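Local coordinates for RabGAP/TBC protein (Chlamydomonas reinhardtii, PDB 4P17) that probably acts, through its TBC domain, as a GTPase-activating protein for Rab GTPases in the flagellum, although its own function has not been established, at residues A[29-34]-A[297-301]; A[217-223]-A[280-286]; A[77-81]-A[253-257]. One frame throughout, in Å; residues are numbered along the deposited sequence.

Contact 1: A[29-34]-A[297-301]; sequences ERRSCD and HQRDV
In this all-helical TBC-type fold, an N-capped helix start packs against the side of helix 27-50. Residues 29-34 are regular helix; His297 and Gln298 lead into the helix beginning at Arg299, with Gln298 as N-cap, its OE1 accepting from Val301 N at 2.9 Å. CA atoms pair Glu29 with Gln298 at 5.2 Å and Cys33 with Asp300 at 6.0 Å. Along the first helix, Glu29 (m) lays its CG 3.7 Å from Gln298 CG. Arg30 CG covers His297 CB at 3.8 Å, while its guanidinium forms a salt bridge with Glu244 of helix 243-256. Ser32 OG reaches Gln298 NE2 and Asp300 OD2 through water 3. Buried Cys33 (m) points into the joint, and its SG accepts a 3.6 Å hydrogen bond from Asp300 N; the Asp300 carboxylate is hydrogen-bonded to Asn36 and salt-bridged to Arg248. Cys33 CB lies over the Arg299 guanidinium, which reaches past it to Asp34, closing a salt bridge of 2.9 Å between Arg299 NH2 and Asp34 OD1.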
ATOM      1  N   GLU A  29     -12.955 -11.376  12.095  1.00 12.63           N
ATOM      2  CA  GLU A  29     -11.928 -11.364  11.051  1.00 15.08           C
ATOM      3  C   GLU A  29     -10.649 -10.793  11.642  1.00  9.02           C
ATOM      4  O   GLU A  29      -9.584 -11.411  11.609  1.00  9.83           O
ATOM      5  CB  GLU A  29     -12.381 -10.536   9.832  1.00 10.80           C
ATOM      6  CG  GLU A  29     -13.518 -11.212   9.057  1.00 14.58           C
ATOM      7  CD  GLU A  29     -14.107 -10.385   7.933  1.00 18.08           C
ATOM      8  OE1 GLU A  29     -13.767  -9.190   7.777  1.00 12.52           O
ATOM      9  OE2 GLU A  29     -14.950 -10.936   7.198  1.00 25.12           O
ATOM     10  N   ARG A  30     -10.780  -9.623  12.241  1.00 11.77           N
ATOM     11  CA  ARG A  30      -9.608  -8.959  12.793  1.00 12.53           C
ATOM     12  C   ARG A  30      -8.986  -9.758  13.966  1.00 11.40           C
ATOM     13  O   ARG A  30      -7.765  -9.815  14.123  1.00  9.48           O
ATOM     14  CB  ARG A  30      -9.997  -7.529  13.217  1.00 12.24           C
ATOM     15  CG  ARG A  30     -10.322  -6.612  12.043  1.00 13.31           C
ATOM     16  CD  ARG A  30     -10.797  -5.226  12.508  1.00 20.33           C
ATOM     17  NE  ARG A  30      -9.994  -4.718  13.610  1.00 19.48           N
ATOM     18  CZ  ARG A  30      -8.845  -4.063  13.464  1.00 14.96           C
ATOM     19  NH1 ARG A  30      -8.366  -3.818  12.255  1.00 23.81           N
ATOM     20  NH2 ARG A  30      -8.170  -3.644  14.530  1.00 20.85           N
ATOM     21  N   ARG A  31      -9.809 -10.404  14.784  1.00 14.67           N
ATOM     22  CA  ARG A  31      -9.270 -11.191  15.893  1.00 12.57           C
ATOM     23  C   ARG A  31      -8.445 -12.365  15.324  1.00 12.89           C
ATOM     24  O   ARG A  31      -7.337 -12.628  15.768  1.00 10.34           O
ATOM     25  CB  ARG A  31     -10.421 -11.652  16.795  1.00 14.05           C
ATOM     26  CG  ARG A  31     -10.121 -12.663  17.893  1.00 20.39           C
ATOM     27  CD  ARG A  31      -8.728 -12.576  18.531  1.00 33.84           C
ATOM     28  NE  ARG A  31      -8.321 -11.245  18.976  1.00 38.67           N
ATOM     29  CZ  ARG A  31      -7.143 -10.971  19.534  1.00 25.07           C
ATOM     30  NH1 ARG A  31      -6.247 -11.928  19.716  1.00 40.24           N
ATOM     31  NH2 ARG A  31      -6.862  -9.729  19.913  1.00 43.62           N
ATOM     32  N   SER A  32      -8.993 -13.047  14.326  1.00 12.74           N
ATOM     33  CA  SER A  32      -8.290 -14.133  13.661  1.00 11.90           C
ATOM     34  C   SER A  32      -6.946 -13.666  13.141  1.00  8.72           C
ATOM     35  O   SER A  32      -5.955 -14.357  13.288  1.00 11.35           O
ATOM     36  CB  SER A  32      -9.112 -14.709  12.510  1.00 16.17           C
ATOM     37  OG  SER A  32      -8.455 -15.846  11.934  1.00 14.96           O
ATOM     38  N   CYS A  33      -6.902 -12.491  12.521  1.00 10.59           N
ATOM     39  CA  CYS A  33      -5.643 -12.035  11.939  1.00  6.44           C
ATOM     40  C   CYS A  33      -4.640 -11.706  13.012  1.00  6.18           C
ATOM     41  O   CYS A  33      -3.429 -11.976  12.835  1.00  6.65           O
ATOM     42  CB  CYS A  33      -5.871 -10.836  11.035  1.00  6.84           C
ATOM     43  SG  CYS A  33      -6.876 -11.298   9.561  1.00 10.10           S
ATOM     44  N   ASP A  34      -5.124 -11.166  14.134  1.00 10.27           N
ATOM     45  CA  ASP A  34      -4.243 -10.830  15.235  1.00 11.35           C
ATOM     46  C   ASP A  34      -3.692 -12.105  15.875  1.00 10.09           C
ATOM     47  O   ASP A  34      -2.525 -12.148  16.266  1.00 10.40           O
ATOM     48  CB  ASP A  34      -4.956 -10.000  16.312  1.00 20.09           C
ATOM     49  CG  ASP A  34      -5.237  -8.556  15.885  1.00 19.99           C
ATOM     50  OD1 ASP A  34      -4.687  -8.096  14.856  1.00 16.50           O
ATOM     51  OD2 ASP A  34      -5.998  -7.881  16.622  1.00 13.93           O
ATOM     52  N   HIS A 297     -11.390  -6.553   6.042  1.00 11.26           N
ATOM     53  CA  HIS A 297     -10.602  -6.670   7.258  1.00 11.00           C
ATOM     54  C   HIS A 297      -9.859  -7.993   7.342  1.00 10.14           C
ATOM     55  O   HIS A 297      -8.895  -8.104   8.083  1.00  7.99           O
ATOM     56  CB  HIS A 297     -11.510  -6.478   8.485  1.00  8.62           C
ATOM     57  CG  HIS A 297     -12.092  -5.111   8.564  1.00 13.60           C
ATOM     58  ND1 HIS A 297     -11.336  -4.006   8.902  1.00 10.39           N
ATOM     59  CD2 HIS A 297     -13.336  -4.651   8.291  1.00 11.24           C
ATOM     60  CE1 HIS A 297     -12.102  -2.930   8.866  1.00 16.56           C
ATOM     61  NE2 HIS A 297     -13.315  -3.291   8.497  1.00 14.79           N
ATOM     62  N   GLN A 298     -10.254  -8.966   6.517  1.00 10.80           N
ATOM     63  CA  GLN A 298      -9.635 -10.276   6.550  1.00  9.12           C
ATOM     64  C   GLN A 298      -8.345 -10.236   5.746  1.00 10.22           C
ATOM     65  O   GLN A 298      -8.272 -10.712   4.597  1.00  8.92           O
ATOM     66  CB  GLN A 298     -10.594 -11.354   6.003  1.00 13.98           C
ATOM     67  CG  GLN A 298     -10.754 -12.560   6.919  1.00 13.12           C
ATOM     68  CD  GLN A 298      -9.446 -13.076   7.473  1.00 16.56           C
ATOM     69  OE1 GLN A 298      -8.372 -12.819   6.922  1.00 11.13           O
ATOM     70  NE2 GLN A 298      -9.524 -13.798   8.578  1.00  9.50           N
ATOM     71  N   ARG A 299      -7.312  -9.650   6.336  1.00  4.03           N
ATOM     72  CA  ARG A 299      -6.057  -9.493   5.620  1.00 12.12           C
ATOM     73  C   ARG A 299      -5.319 -10.830   5.394  1.00 10.31           C
ATOM     74  O   ARG A 299      -4.599 -10.998   4.417  1.00  6.40           O
ATOM     75  CB  ARG A 299      -5.152  -8.486   6.357  1.00 10.15           C
ATOM     76  CG  ARG A 299      -4.826  -8.809   7.789  1.00  8.36           C
ATOM     77  CD  ARG A 299      -4.228  -7.618   8.467  1.00  8.40           C
ATOM     78  NE  ARG A 299      -3.714  -7.956   9.793  1.00  7.56           N
ATOM     79  CZ  ARG A 299      -4.399  -7.815  10.915  1.00 10.81           C
ATOM     80  NH1 ARG A 299      -5.645  -7.353  10.901  1.00  3.83           N
ATOM     81  NH2 ARG A 299      -3.831  -8.131  12.060  1.00  8.05           N
ATOM     82  N   ASP A 300      -5.558 -11.808   6.262  1.00  8.23           N
ATOM     83  CA  ASP A 300      -4.962 -13.114   6.078  1.00  7.92           C
ATOM     84  C   ASP A 300      -5.511 -13.777   4.814  1.00  9.45           C
ATOM     85  O   ASP A 300      -4.762 -14.302   3.970  1.00  6.24           O
ATOM     86  CB  ASP A 300      -5.233 -14.037   7.273  1.00 15.38           C
ATOM     87  CG  ASP A 300      -4.393 -13.732   8.501  1.00 17.04           C
ATOM     88  OD1 ASP A 300      -3.328 -13.073   8.408  1.00 16.28           O
ATOM     89  OD2 ASP A 300      -4.790 -14.240   9.575  1.00  6.61           O
ATOM     90  N   VAL A 301      -6.832 -13.755   4.683  1.00  8.31           N
ATOM     91  CA  VAL A 301      -7.472 -14.377   3.536  1.00  4.95           C
ATOM     92  C   VAL A 301      -7.148 -13.612   2.259  1.00  9.08           C
ATOM     93  O   VAL A 301      -6.982 -14.226   1.185  1.00  6.45           O
ATOM     94  CB  VAL A 301      -8.970 -14.460   3.753  1.00 11.19           C
ATOM     95  CG1 VAL A 301      -9.690 -14.921   2.484  1.00 14.39           C
ATOM     96  CG2 VAL A 301      -9.235 -15.381   4.935  1.00 10.66           C
TER
HETATM   97  O   HOH W   1     -13.339  -8.921   5.248  1.00 20.80           O
HETATM   98  O   HOH W   2      -8.691  -4.058   9.819  1.00 10.60           O
HETATM   99  O   HOH W   3      -7.079 -15.299   9.524  1.00 11.04           O
HETATM  100  O   HOH W   4      -2.125 -12.004  10.494  1.00  8.72           O
HETATM  101  O   HOH W   5      -6.557  -6.596  13.283  1.00 20.68           O

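Contact 2: A[217-223]-A[280-286]; sequences HFQAIDF and GDAGELL
Two helices of the all-helical TBC-type fold meet here through helix ends, a Schellman motif on one side and an Asp N-cap on the other. The axes of the short segments 217-221 and 282-286 approach to 10.9 Å with N-to-C directions 132° apart, and the nearest CA pair is Phe223 with Ala282 at 5.0 Å. Hydrogen bonds within each segment shape the two ends: backbone bonds Phe223 N to Phe218 O (2.8 Å) and Asp222 N to Gln219 O (3.1 Å) make the Schellman motif, in which Asp222 has phi/psi 61/41°, whereas the Asp281 side chain (chi1 t) caps the other helix, OD2 accepting from Glu284 N (2.7 Å). Across the interface the side chains meet by apolar contact, centred on Leu285 (chi1 t). Its CD1 lies 3.7 Å from Ile221 CD1 (Ile221 p,t) and 3.8 Å from Phe218 CE1, at that ring's edge. Its CD2 sits over the Phe223 ring in a CH-pi contact, 3.8 Å from the centroid. Phe223 (t) also meets Leu286, CE1 to CB at 4.2 Å; Met276 and Leu228 extend this cluster. The polar link is solvent-mediated: water 6 donates to Ile221 O at 2.8 Å and accepts from Ala282 N at 2.9 Å.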
ATOM      1  N   HIS A 217     -19.751 -10.947 -17.156  1.00 17.15           N
ATOM      2  CA  HIS A 217     -20.567 -10.023 -16.417  1.00 11.43           C
ATOM      3  C   HIS A 217     -20.067  -8.602 -16.629  1.00  9.92           C
ATOM      4  O   HIS A 217     -20.854  -7.707 -16.881  1.00 13.60           O
ATOM      5  CB  HIS A 217     -20.571 -10.395 -14.941  1.00 12.41           C
ATOM      6  CG  HIS A 217     -21.415  -9.485 -14.105  1.00 17.78           C
ATOM      7  ND1 HIS A 217     -22.758  -9.291 -14.350  1.00 15.37           N
ATOM      8  CD2 HIS A 217     -21.098  -8.698 -13.050  1.00 16.01           C
ATOM      9  CE1 HIS A 217     -23.233  -8.414 -13.476  1.00 17.34           C
ATOM     10  NE2 HIS A 217     -22.247  -8.036 -12.681  1.00 14.17           N
ATOM     11  N   PHE A 218     -18.755  -8.383 -16.566  1.00 10.61           N
ATOM     12  CA  PHE A 218     -18.249  -7.051 -16.826  1.00 11.80           C
ATOM     13  C   PHE A 218     -18.531  -6.616 -18.255  1.00 14.79           C
ATOM     14  O   PHE A 218     -18.829  -5.444 -18.500  1.00 17.07           O
ATOM     15  CB  PHE A 218     -16.741  -6.962 -16.563  1.00 12.55           C
ATOM     16  CG  PHE A 218     -16.367  -6.922 -15.111  1.00 13.77           C
ATOM     17  CD1 PHE A 218     -17.335  -6.824 -14.110  1.00 16.44           C
ATOM     18  CD2 PHE A 218     -15.021  -6.987 -14.743  1.00 15.55           C
ATOM     19  CE1 PHE A 218     -16.975  -6.776 -12.768  1.00 15.04           C
ATOM     20  CE2 PHE A 218     -14.643  -6.944 -13.402  1.00 20.51           C
ATOM     21  CZ  PHE A 218     -15.617  -6.844 -12.412  1.00 14.40           C
ATOM     22  N   GLN A 219     -18.396  -7.532 -19.213  1.00 15.06           N
ATOM     23  CA  GLN A 219     -18.764  -7.217 -20.598  1.00  9.63           C
ATOM     24  C   GLN A 219     -20.238  -6.848 -20.740  1.00 14.90           C
ATOM     25  O   GLN A 219     -20.566  -5.835 -21.361  1.00 20.85           O
ATOM     26  CB  GLN A 219     -18.476  -8.396 -21.517  1.00 15.97           C
ATOM     27  N   ALA A 220     -21.120  -7.678 -20.192  1.00 16.52           N
ATOM     28  CA  ALA A 220     -22.558  -7.414 -20.290  1.00 18.89           C
ATOM     29  C   ALA A 220     -22.960  -6.048 -19.737  1.00 20.91           C
ATOM     30  O   ALA A 220     -23.896  -5.413 -20.275  1.00 13.83           O
ATOM     31  CB  ALA A 220     -23.337  -8.497 -19.577  1.00 21.67           C
ATOM     32  N   ILE A 221     -22.314  -5.594 -18.653  1.00 15.73           N
ATOM     33  CA  ILE A 221     -22.732  -4.320 -18.043  1.00 12.43           C
ATOM     34  C   ILE A 221     -21.802  -3.184 -18.460  1.00 15.49           C
ATOM     35  O   ILE A 221     -21.988  -2.048 -18.041  1.00 16.98           O
ATOM     36  CB  ILE A 221     -22.814  -4.390 -16.493  1.00 15.81           C
ATOM     37  CG1 ILE A 221     -21.427  -4.547 -15.856  1.00 16.91           C
ATOM     38  CG2 ILE A 221     -23.768  -5.533 -16.059  1.00 14.71           C
ATOM     39  CD1 ILE A 221     -21.443  -4.490 -14.338  1.00 18.12           C
ATOM     40  N   ASP A 222     -20.840  -3.507 -19.314  1.00 20.24           N
ATOM     41  CA  ASP A 222     -19.870  -2.547 -19.833  1.00 23.79           C
ATOM     42  C   ASP A 222     -19.052  -1.951 -18.690  1.00 20.20           C
ATOM     43  O   ASP A 222     -18.786  -0.756 -18.681  1.00 23.14           O
ATOM     44  CB  ASP A 222     -20.554  -1.418 -20.627  1.00 29.62           C
ATOM     45  CG  ASP A 222     -21.216  -1.906 -21.913  1.00 47.01           C
ATOM     46  OD1 ASP A 222     -20.760  -2.923 -22.484  1.00 51.47           O
ATOM     47  OD2 ASP A 222     -22.190  -1.258 -22.361  1.00 41.57           O
ATOM     48  N   PHE A 223     -18.669  -2.788 -17.726  1.00 22.86           N
ATOM     49  CA  PHE A 223     -17.863  -2.315 -16.602  1.00 15.15           C
ATOM     50  C   PHE A 223     -16.395  -2.361 -16.963  1.00 16.09           C
ATOM     51  O   PHE A 223     -15.894  -3.389 -17.397  1.00 16.98           O
ATOM     52  CB  PHE A 223     -18.116  -3.132 -15.344  1.00 18.14           C
ATOM     53  CG  PHE A 223     -17.281  -2.678 -14.186  1.00 13.65           C
ATOM     54  CD1 PHE A 223     -17.575  -1.510 -13.522  1.00 18.20           C
ATOM     55  CD2 PHE A 223     -16.183  -3.400 -13.793  1.00 12.71           C
ATOM     56  CE1 PHE A 223     -16.786  -1.086 -12.473  1.00 22.54           C
ATOM     57  CE2 PHE A 223     -15.412  -2.985 -12.755  1.00 11.03           C
ATOM     58  CZ  PHE A 223     -15.708  -1.823 -12.103  1.00 11.40           C
ATOM     59  N   GLY A 280     -26.347  -5.479 -11.724  1.00 17.63           N
ATOM     60  CA  GLY A 280     -26.585  -5.368 -13.140  1.00 15.96           C
ATOM     61  C   GLY A 280     -26.265  -4.021 -13.738  1.00 16.20           C
ATOM     62  O   GLY A 280     -26.633  -3.749 -14.876  1.00 16.46           O
ATOM     63  N   ASP A 281     -25.552  -3.182 -12.985  1.00 21.78           N
ATOM     64  CA  ASP A 281     -25.263  -1.814 -13.420  1.00 18.04           C
ATOM     65  C   ASP A 281     -23.813  -1.469 -13.107  1.00 14.59           C
ATOM     66  O   ASP A 281     -23.361  -1.697 -12.001  1.00 14.54           O
ATOM     67  CB  ASP A 281     -26.198  -0.806 -12.733  1.00 22.59           C
ATOM     68  CG  ASP A 281     -25.804   0.648 -12.992  1.00 22.95           C
ATOM     69  OD1 ASP A 281     -25.983   1.119 -14.132  1.00 28.59           O
ATOM     70  OD2 ASP A 281     -25.340   1.337 -12.049  1.00 21.18           O
ATOM     71  N   ALA A 282     -23.118  -0.907 -14.091  1.00 11.55           N
ATOM     72  CA  ALA A 282     -21.682  -0.575 -13.941  1.00 13.08           C
ATOM     73  C   ALA A 282     -21.402   0.421 -12.810  1.00 19.19           C
ATOM     74  O   ALA A 282     -20.517   0.203 -11.964  1.00 13.32           O
ATOM     75  CB  ALA A 282     -21.148  -0.026 -15.242  1.00 20.72           C
ATOM     76  N   GLY A 283     -22.121   1.533 -12.789  1.00 19.33           N
ATOM     77  CA  GLY A 283     -21.937   2.478 -11.697  1.00 18.14           C
ATOM     78  C   GLY A 283     -22.235   1.845 -10.344  1.00 23.27           C
ATOM     79  O   GLY A 283     -21.481   2.049  -9.390  1.00 17.40           O
ATOM     80  N   GLU A 284     -23.305   1.049 -10.257  1.00 12.02           N
ATOM     81  CA  GLU A 284     -23.664   0.429  -8.993  1.00 12.53           C
ATOM     82  C   GLU A 284     -22.589  -0.526  -8.514  1.00 18.78           C
ATOM     83  O   GLU A 284     -22.301  -0.622  -7.313  1.00 15.05           O
ATOM     84  CB  GLU A 284     -24.987  -0.314  -9.132  1.00 14.09           C
ATOM     85  CG  GLU A 284     -25.426  -1.081  -7.895  1.00 25.81           C
ATOM     86  CD  GLU A 284     -25.933  -0.194  -6.789  1.00 46.08           C
ATOM     87  OE1 GLU A 284     -25.766   1.045  -6.890  1.00 50.30           O
ATOM     88  OE2 GLU A 284     -26.515  -0.740  -5.822  1.00 50.73           O
ATOM     89  N   LEU A 285     -22.015  -1.260  -9.459  1.00 16.65           N
ATOM     90  CA  LEU A 285     -21.030  -2.264  -9.125  1.00 14.55           C
ATOM     91  C   LEU A 285     -19.802  -1.595  -8.551  1.00 13.07           C
ATOM     92  O   LEU A 285     -19.226  -2.075  -7.585  1.00 16.00           O
ATOM     93  CB  LEU A 285     -20.673  -3.099 -10.353  1.00 18.91           C
ATOM     94  CG  LEU A 285     -19.727  -4.279 -10.087  1.00 18.30           C
ATOM     95  CD1 LEU A 285     -20.050  -5.448 -11.016  1.00 18.00           C
ATOM     96  CD2 LEU A 285     -18.268  -3.855 -10.246  1.00 13.41           C
ATOM     97  N   LEU A 286     -19.416  -0.484  -9.156  1.00 12.89           N
ATOM     98  CA  LEU A 286     -18.305   0.321  -8.650  1.00 17.45           C
ATOM     99  C   LEU A 286     -18.512   0.738  -7.197  1.00 19.11           C
ATOM    100  O   LEU A 286     -17.661   0.466  -6.329  1.00 13.57           O
ATOM    101  CB  LEU A 286     -18.132   1.543  -9.532  1.00 11.02           C
ATOM    102  CG  LEU A 286     -17.045   2.535  -9.171  1.00 14.22           C
ATOM    103  CD1 LEU A 286     -15.657   1.908  -9.454  1.00 21.92           C
ATOM    104  CD2 LEU A 286     -17.262   3.804  -9.958  1.00 23.94           C
TER
HETATM  105  O   HOH W   6     -24.094  -0.679 -16.767  1.00 22.95           O

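Contact 3: A[77-81]-A[253-257]; sequences WMETS and LFYEG
How an aromatic pair can join the C-terminal parts of two helices is well illustrated where 77-81 meets 253-257, both within the Rab-GTPase-TBC domain. Gly257 leaves the second helix with positive phi. The nearest CA pairs are Ser81 with Phe254 (4.8 Å) and Thr80 with Tyr255 (5.4 Å). Trp77 (chi1 m, chi2 1°) presents the face of its indole to the edge of Phe254 (chi1 m, chi2 -42°): a T-shaped pair with centroids of the five-membered ring and the phenyl 4.8 Å apart, planes at 61°, and Trp77 CD2 3.5 Å from Phe254 CD2. Trp77 NE1 is hydrogen-bonded to Asp251. Thr80 (p) bonds back to Val76 O through OG1, and its CG2 touches the edge of the Tyr255 ring (t) at CD1, 3.6 Å away. Ser81 (p) turns OG back to Trp77 O at 2.7 Å, and its CA approaches Phe254 O to 3.5 Å. Leu175 of helix 169-183 packs on Trp77, Ser81 and Phe254, while helix 57-65 covers Tyr255.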
ATOM      1  N   TRP A  77      10.772  -3.237   6.077  1.00  5.20           N
ATOM      2  CA  TRP A  77      10.514  -2.501   4.853  1.00  6.77           C
ATOM      3  C   TRP A  77      11.716  -1.732   4.366  1.00  4.31           C
ATOM      4  O   TRP A  77      11.977  -1.680   3.183  1.00  7.65           O
ATOM      5  CB  TRP A  77       9.401  -1.509   5.036  1.00  1.94           C
ATOM      6  CG  TRP A  77       8.057  -2.096   5.129  1.00  3.95           C
ATOM      7  CD1 TRP A  77       7.722  -3.429   5.079  1.00  4.97           C
ATOM      8  CD2 TRP A  77       6.832  -1.377   5.298  1.00  5.21           C
ATOM      9  NE1 TRP A  77       6.356  -3.574   5.225  1.00  2.04           N
ATOM     10  CE2 TRP A  77       5.798  -2.327   5.372  1.00  3.93           C
ATOM     11  CE3 TRP A  77       6.517  -0.028   5.444  1.00  5.58           C
ATOM     12  CZ2 TRP A  77       4.463  -1.957   5.531  1.00  7.45           C
ATOM     13  CZ3 TRP A  77       5.197   0.336   5.611  1.00  9.24           C
ATOM     14  CH2 TRP A  77       4.178  -0.626   5.645  1.00  5.42           C
ATOM     15  N   MET A  78      12.387  -1.066   5.291  1.00  4.84           N
ATOM     16  CA  MET A  78      13.491  -0.184   4.913  1.00  4.71           C
ATOM     17  C   MET A  78      14.644  -0.995   4.326  1.00 11.94           C
ATOM     18  O   MET A  78      15.341  -0.532   3.429  1.00  8.22           O
ATOM     19  CB  MET A  78      13.963   0.638   6.088  1.00  6.16           C
ATOM     20  CG  MET A  78      12.959   1.690   6.593  1.00 13.07           C
ATOM     21  SD  MET A  78      12.488   2.977   5.418  1.00 12.43           S
ATOM     22  CE  MET A  78      14.027   3.890   5.267  1.00  8.55           C
ATOM     23  N   GLU A  79      14.813  -2.220   4.800  1.00  7.76           N
ATOM     24  CA  GLU A  79      15.835  -3.109   4.233  1.00  9.98           C
ATOM     25  C   GLU A  79      15.393  -3.799   2.924  1.00  8.84           C
ATOM     26  O   GLU A  79      16.056  -3.681   1.890  1.00 11.69           O
ATOM     27  CB  GLU A  79      16.223  -4.176   5.266  1.00 17.22           C
ATOM     28  CG  GLU A  79      17.284  -5.173   4.784  1.00 20.81           C
ATOM     29  CD  GLU A  79      18.619  -4.520   4.506  1.00 28.25           C
ATOM     30  OE1 GLU A  79      18.820  -3.360   4.930  1.00 20.83           O
ATOM     31  OE2 GLU A  79      19.464  -5.164   3.853  1.00 26.12           O
ATOM     32  N   THR A  80      14.268  -4.513   2.935  1.00  8.89           N
ATOM     33  CA  THR A  80      13.869  -5.210   1.711  1.00  5.28           C
ATOM     34  C   THR A  80      13.568  -4.259   0.533  1.00  9.72           C
ATOM     35  O   THR A  80      13.755  -4.639  -0.611  1.00  9.13           O
ATOM     36  CB  THR A  80      12.621  -6.105   1.938  1.00 13.82           C
ATOM     37  OG1 THR A  80      11.513  -5.306   2.355  1.00  8.78           O
ATOM     38  CG2 THR A  80      12.871  -7.129   2.994  1.00  6.48           C
ATOM     39  N   SER A  81      13.110  -3.036   0.791  1.00  9.75           N
ATOM     40  CA  SER A  81      12.752  -2.130  -0.318  1.00  5.54           C
ATOM     41  C   SER A  81      14.002  -1.589  -0.982  1.00  9.95           C
ATOM     42  O   SER A  81      13.948  -1.026  -2.049  1.00  9.27           O
ATOM     43  CB  SER A  81      11.955  -0.934   0.149  1.00  7.17           C
ATOM     44  OG  SER A  81      12.753  -0.166   1.058  1.00  9.58           O
ATOM     45  N   LEU A 253       4.795  -6.181  -1.339  1.00  4.83           N
ATOM     46  CA  LEU A 253       5.199  -5.252  -2.394  1.00  5.55           C
ATOM     47  C   LEU A 253       6.661  -4.839  -2.249  1.00 11.66           C
ATOM     48  O   LEU A 253       7.412  -4.748  -3.235  1.00  8.71           O
ATOM     49  CB  LEU A 253       4.327  -3.988  -2.382  1.00  5.61           C
ATOM     50  CG  LEU A 253       4.716  -2.862  -3.353  1.00  3.80           C
ATOM     51  CD1 LEU A 253       4.596  -3.335  -4.811  1.00  4.65           C
ATOM     52  CD2 LEU A 253       3.900  -1.591  -3.127  1.00  8.28           C
ATOM     53  N   PHE A 254       7.044  -4.540  -1.016  1.00  6.37           N
ATOM     54  CA  PHE A 254       8.395  -4.050  -0.728  1.00  7.36           C
ATOM     55  C   PHE A 254       9.430  -5.168  -0.762  1.00  8.32           C
ATOM     56  O   PHE A 254      10.612  -4.893  -0.649  1.00 11.49           O
ATOM     57  CB  PHE A 254       8.453  -3.346   0.658  1.00 10.91           C
ATOM     58  CG  PHE A 254       7.663  -2.043   0.714  1.00  7.29           C
ATOM     59  CD1 PHE A 254       7.707  -1.146  -0.342  1.00  9.92           C
ATOM     60  CD2 PHE A 254       6.873  -1.731   1.798  1.00  5.44           C
ATOM     61  CE1 PHE A 254       6.973   0.028  -0.307  1.00 13.73           C
ATOM     62  CE2 PHE A 254       6.133  -0.566   1.815  1.00  4.62           C
ATOM     63  CZ  PHE A 254       6.190   0.304   0.768  1.00 12.86           C
ATOM     64  N   TYR A 255       8.995  -6.412  -0.937  1.00  6.20           N
ATOM     65  CA  TYR A 255       9.927  -7.544  -1.063  1.00 10.71           C
ATOM     66  C   TYR A 255       9.886  -8.225  -2.436  1.00 14.52           C
ATOM     67  O   TYR A 255      10.925  -8.529  -3.024  1.00 12.00           O
ATOM     68  CB  TYR A 255       9.633  -8.571   0.019  1.00 10.02           C
ATOM     69  CG  TYR A 255      10.621  -9.698  -0.010  1.00 11.58           C
ATOM     70  CD1 TYR A 255      11.851  -9.575   0.612  1.00 24.23           C
ATOM     71  CD2 TYR A 255      10.318 -10.884  -0.641  1.00 13.39           C
ATOM     72  CE1 TYR A 255      12.763 -10.604   0.585  1.00 24.67           C
ATOM     73  CE2 TYR A 255      11.228 -11.919  -0.672  1.00 14.20           C
ATOM     74  CZ  TYR A 255      12.432 -11.770  -0.051  1.00 18.31           C
ATOM     75  OH  TYR A 255      13.310 -12.813  -0.089  1.00 28.89           O
ATOM     76  N   GLU A 256       8.684  -8.458  -2.953  1.00  9.71           N
ATOM     77  CA  GLU A 256       8.520  -9.198  -4.198  1.00 12.02           C
ATOM     78  C   GLU A 256       8.376  -8.295  -5.416  1.00 14.34           C
ATOM     79  O   GLU A 256       8.601  -8.739  -6.531  1.00 11.99           O
ATOM     80  CB  GLU A 256       7.283 -10.102  -4.108  1.00 10.36           C
ATOM     81  CG  GLU A 256       7.350 -11.122  -3.010  1.00 14.06           C
ATOM     82  CD  GLU A 256       6.272 -12.152  -3.115  1.00 17.12           C
ATOM     83  OE1 GLU A 256       5.948 -12.597  -4.243  1.00 14.75           O
ATOM     84  OE2 GLU A 256       5.755 -12.524  -2.060  1.00 13.32           O
ATOM     85  N   GLY A 257       7.949  -7.051  -5.218  1.00 10.03           N
ATOM     86  CA  GLY A 257       7.794  -6.122  -6.332  1.00 19.52           C
ATOM     87  C   GLY A 257       6.365  -5.940  -6.839  1.00  9.08           C
ATOM     88  O   GLY A 257       5.429  -6.468  -6.268  1.00  5.78           O
TER

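Overall arrangement
Contacts between residues far apart in sequence record how often a helical chain returns to itself, as here. From the N terminus, helix 27-50 comes first; it waits for almost the whole chain before contact 1 pairs it with the start of helix 299-306, so that contact 1 encloses the other two. Helix 73-80 opens contact 3, which closes at the end of helix 243-256. Between these points helix 212-221 opens contact 2, which closes only at helix 282-294, so contacts 2 and 3 cross. These two lie on opposite sides of the chain's centre; the centres of the two contacts are about 35 Å apart. Helix 243-256 links contacts 3 and 1, since its end lies in contact 3 and its earlier residues reach the side chains of contact 1.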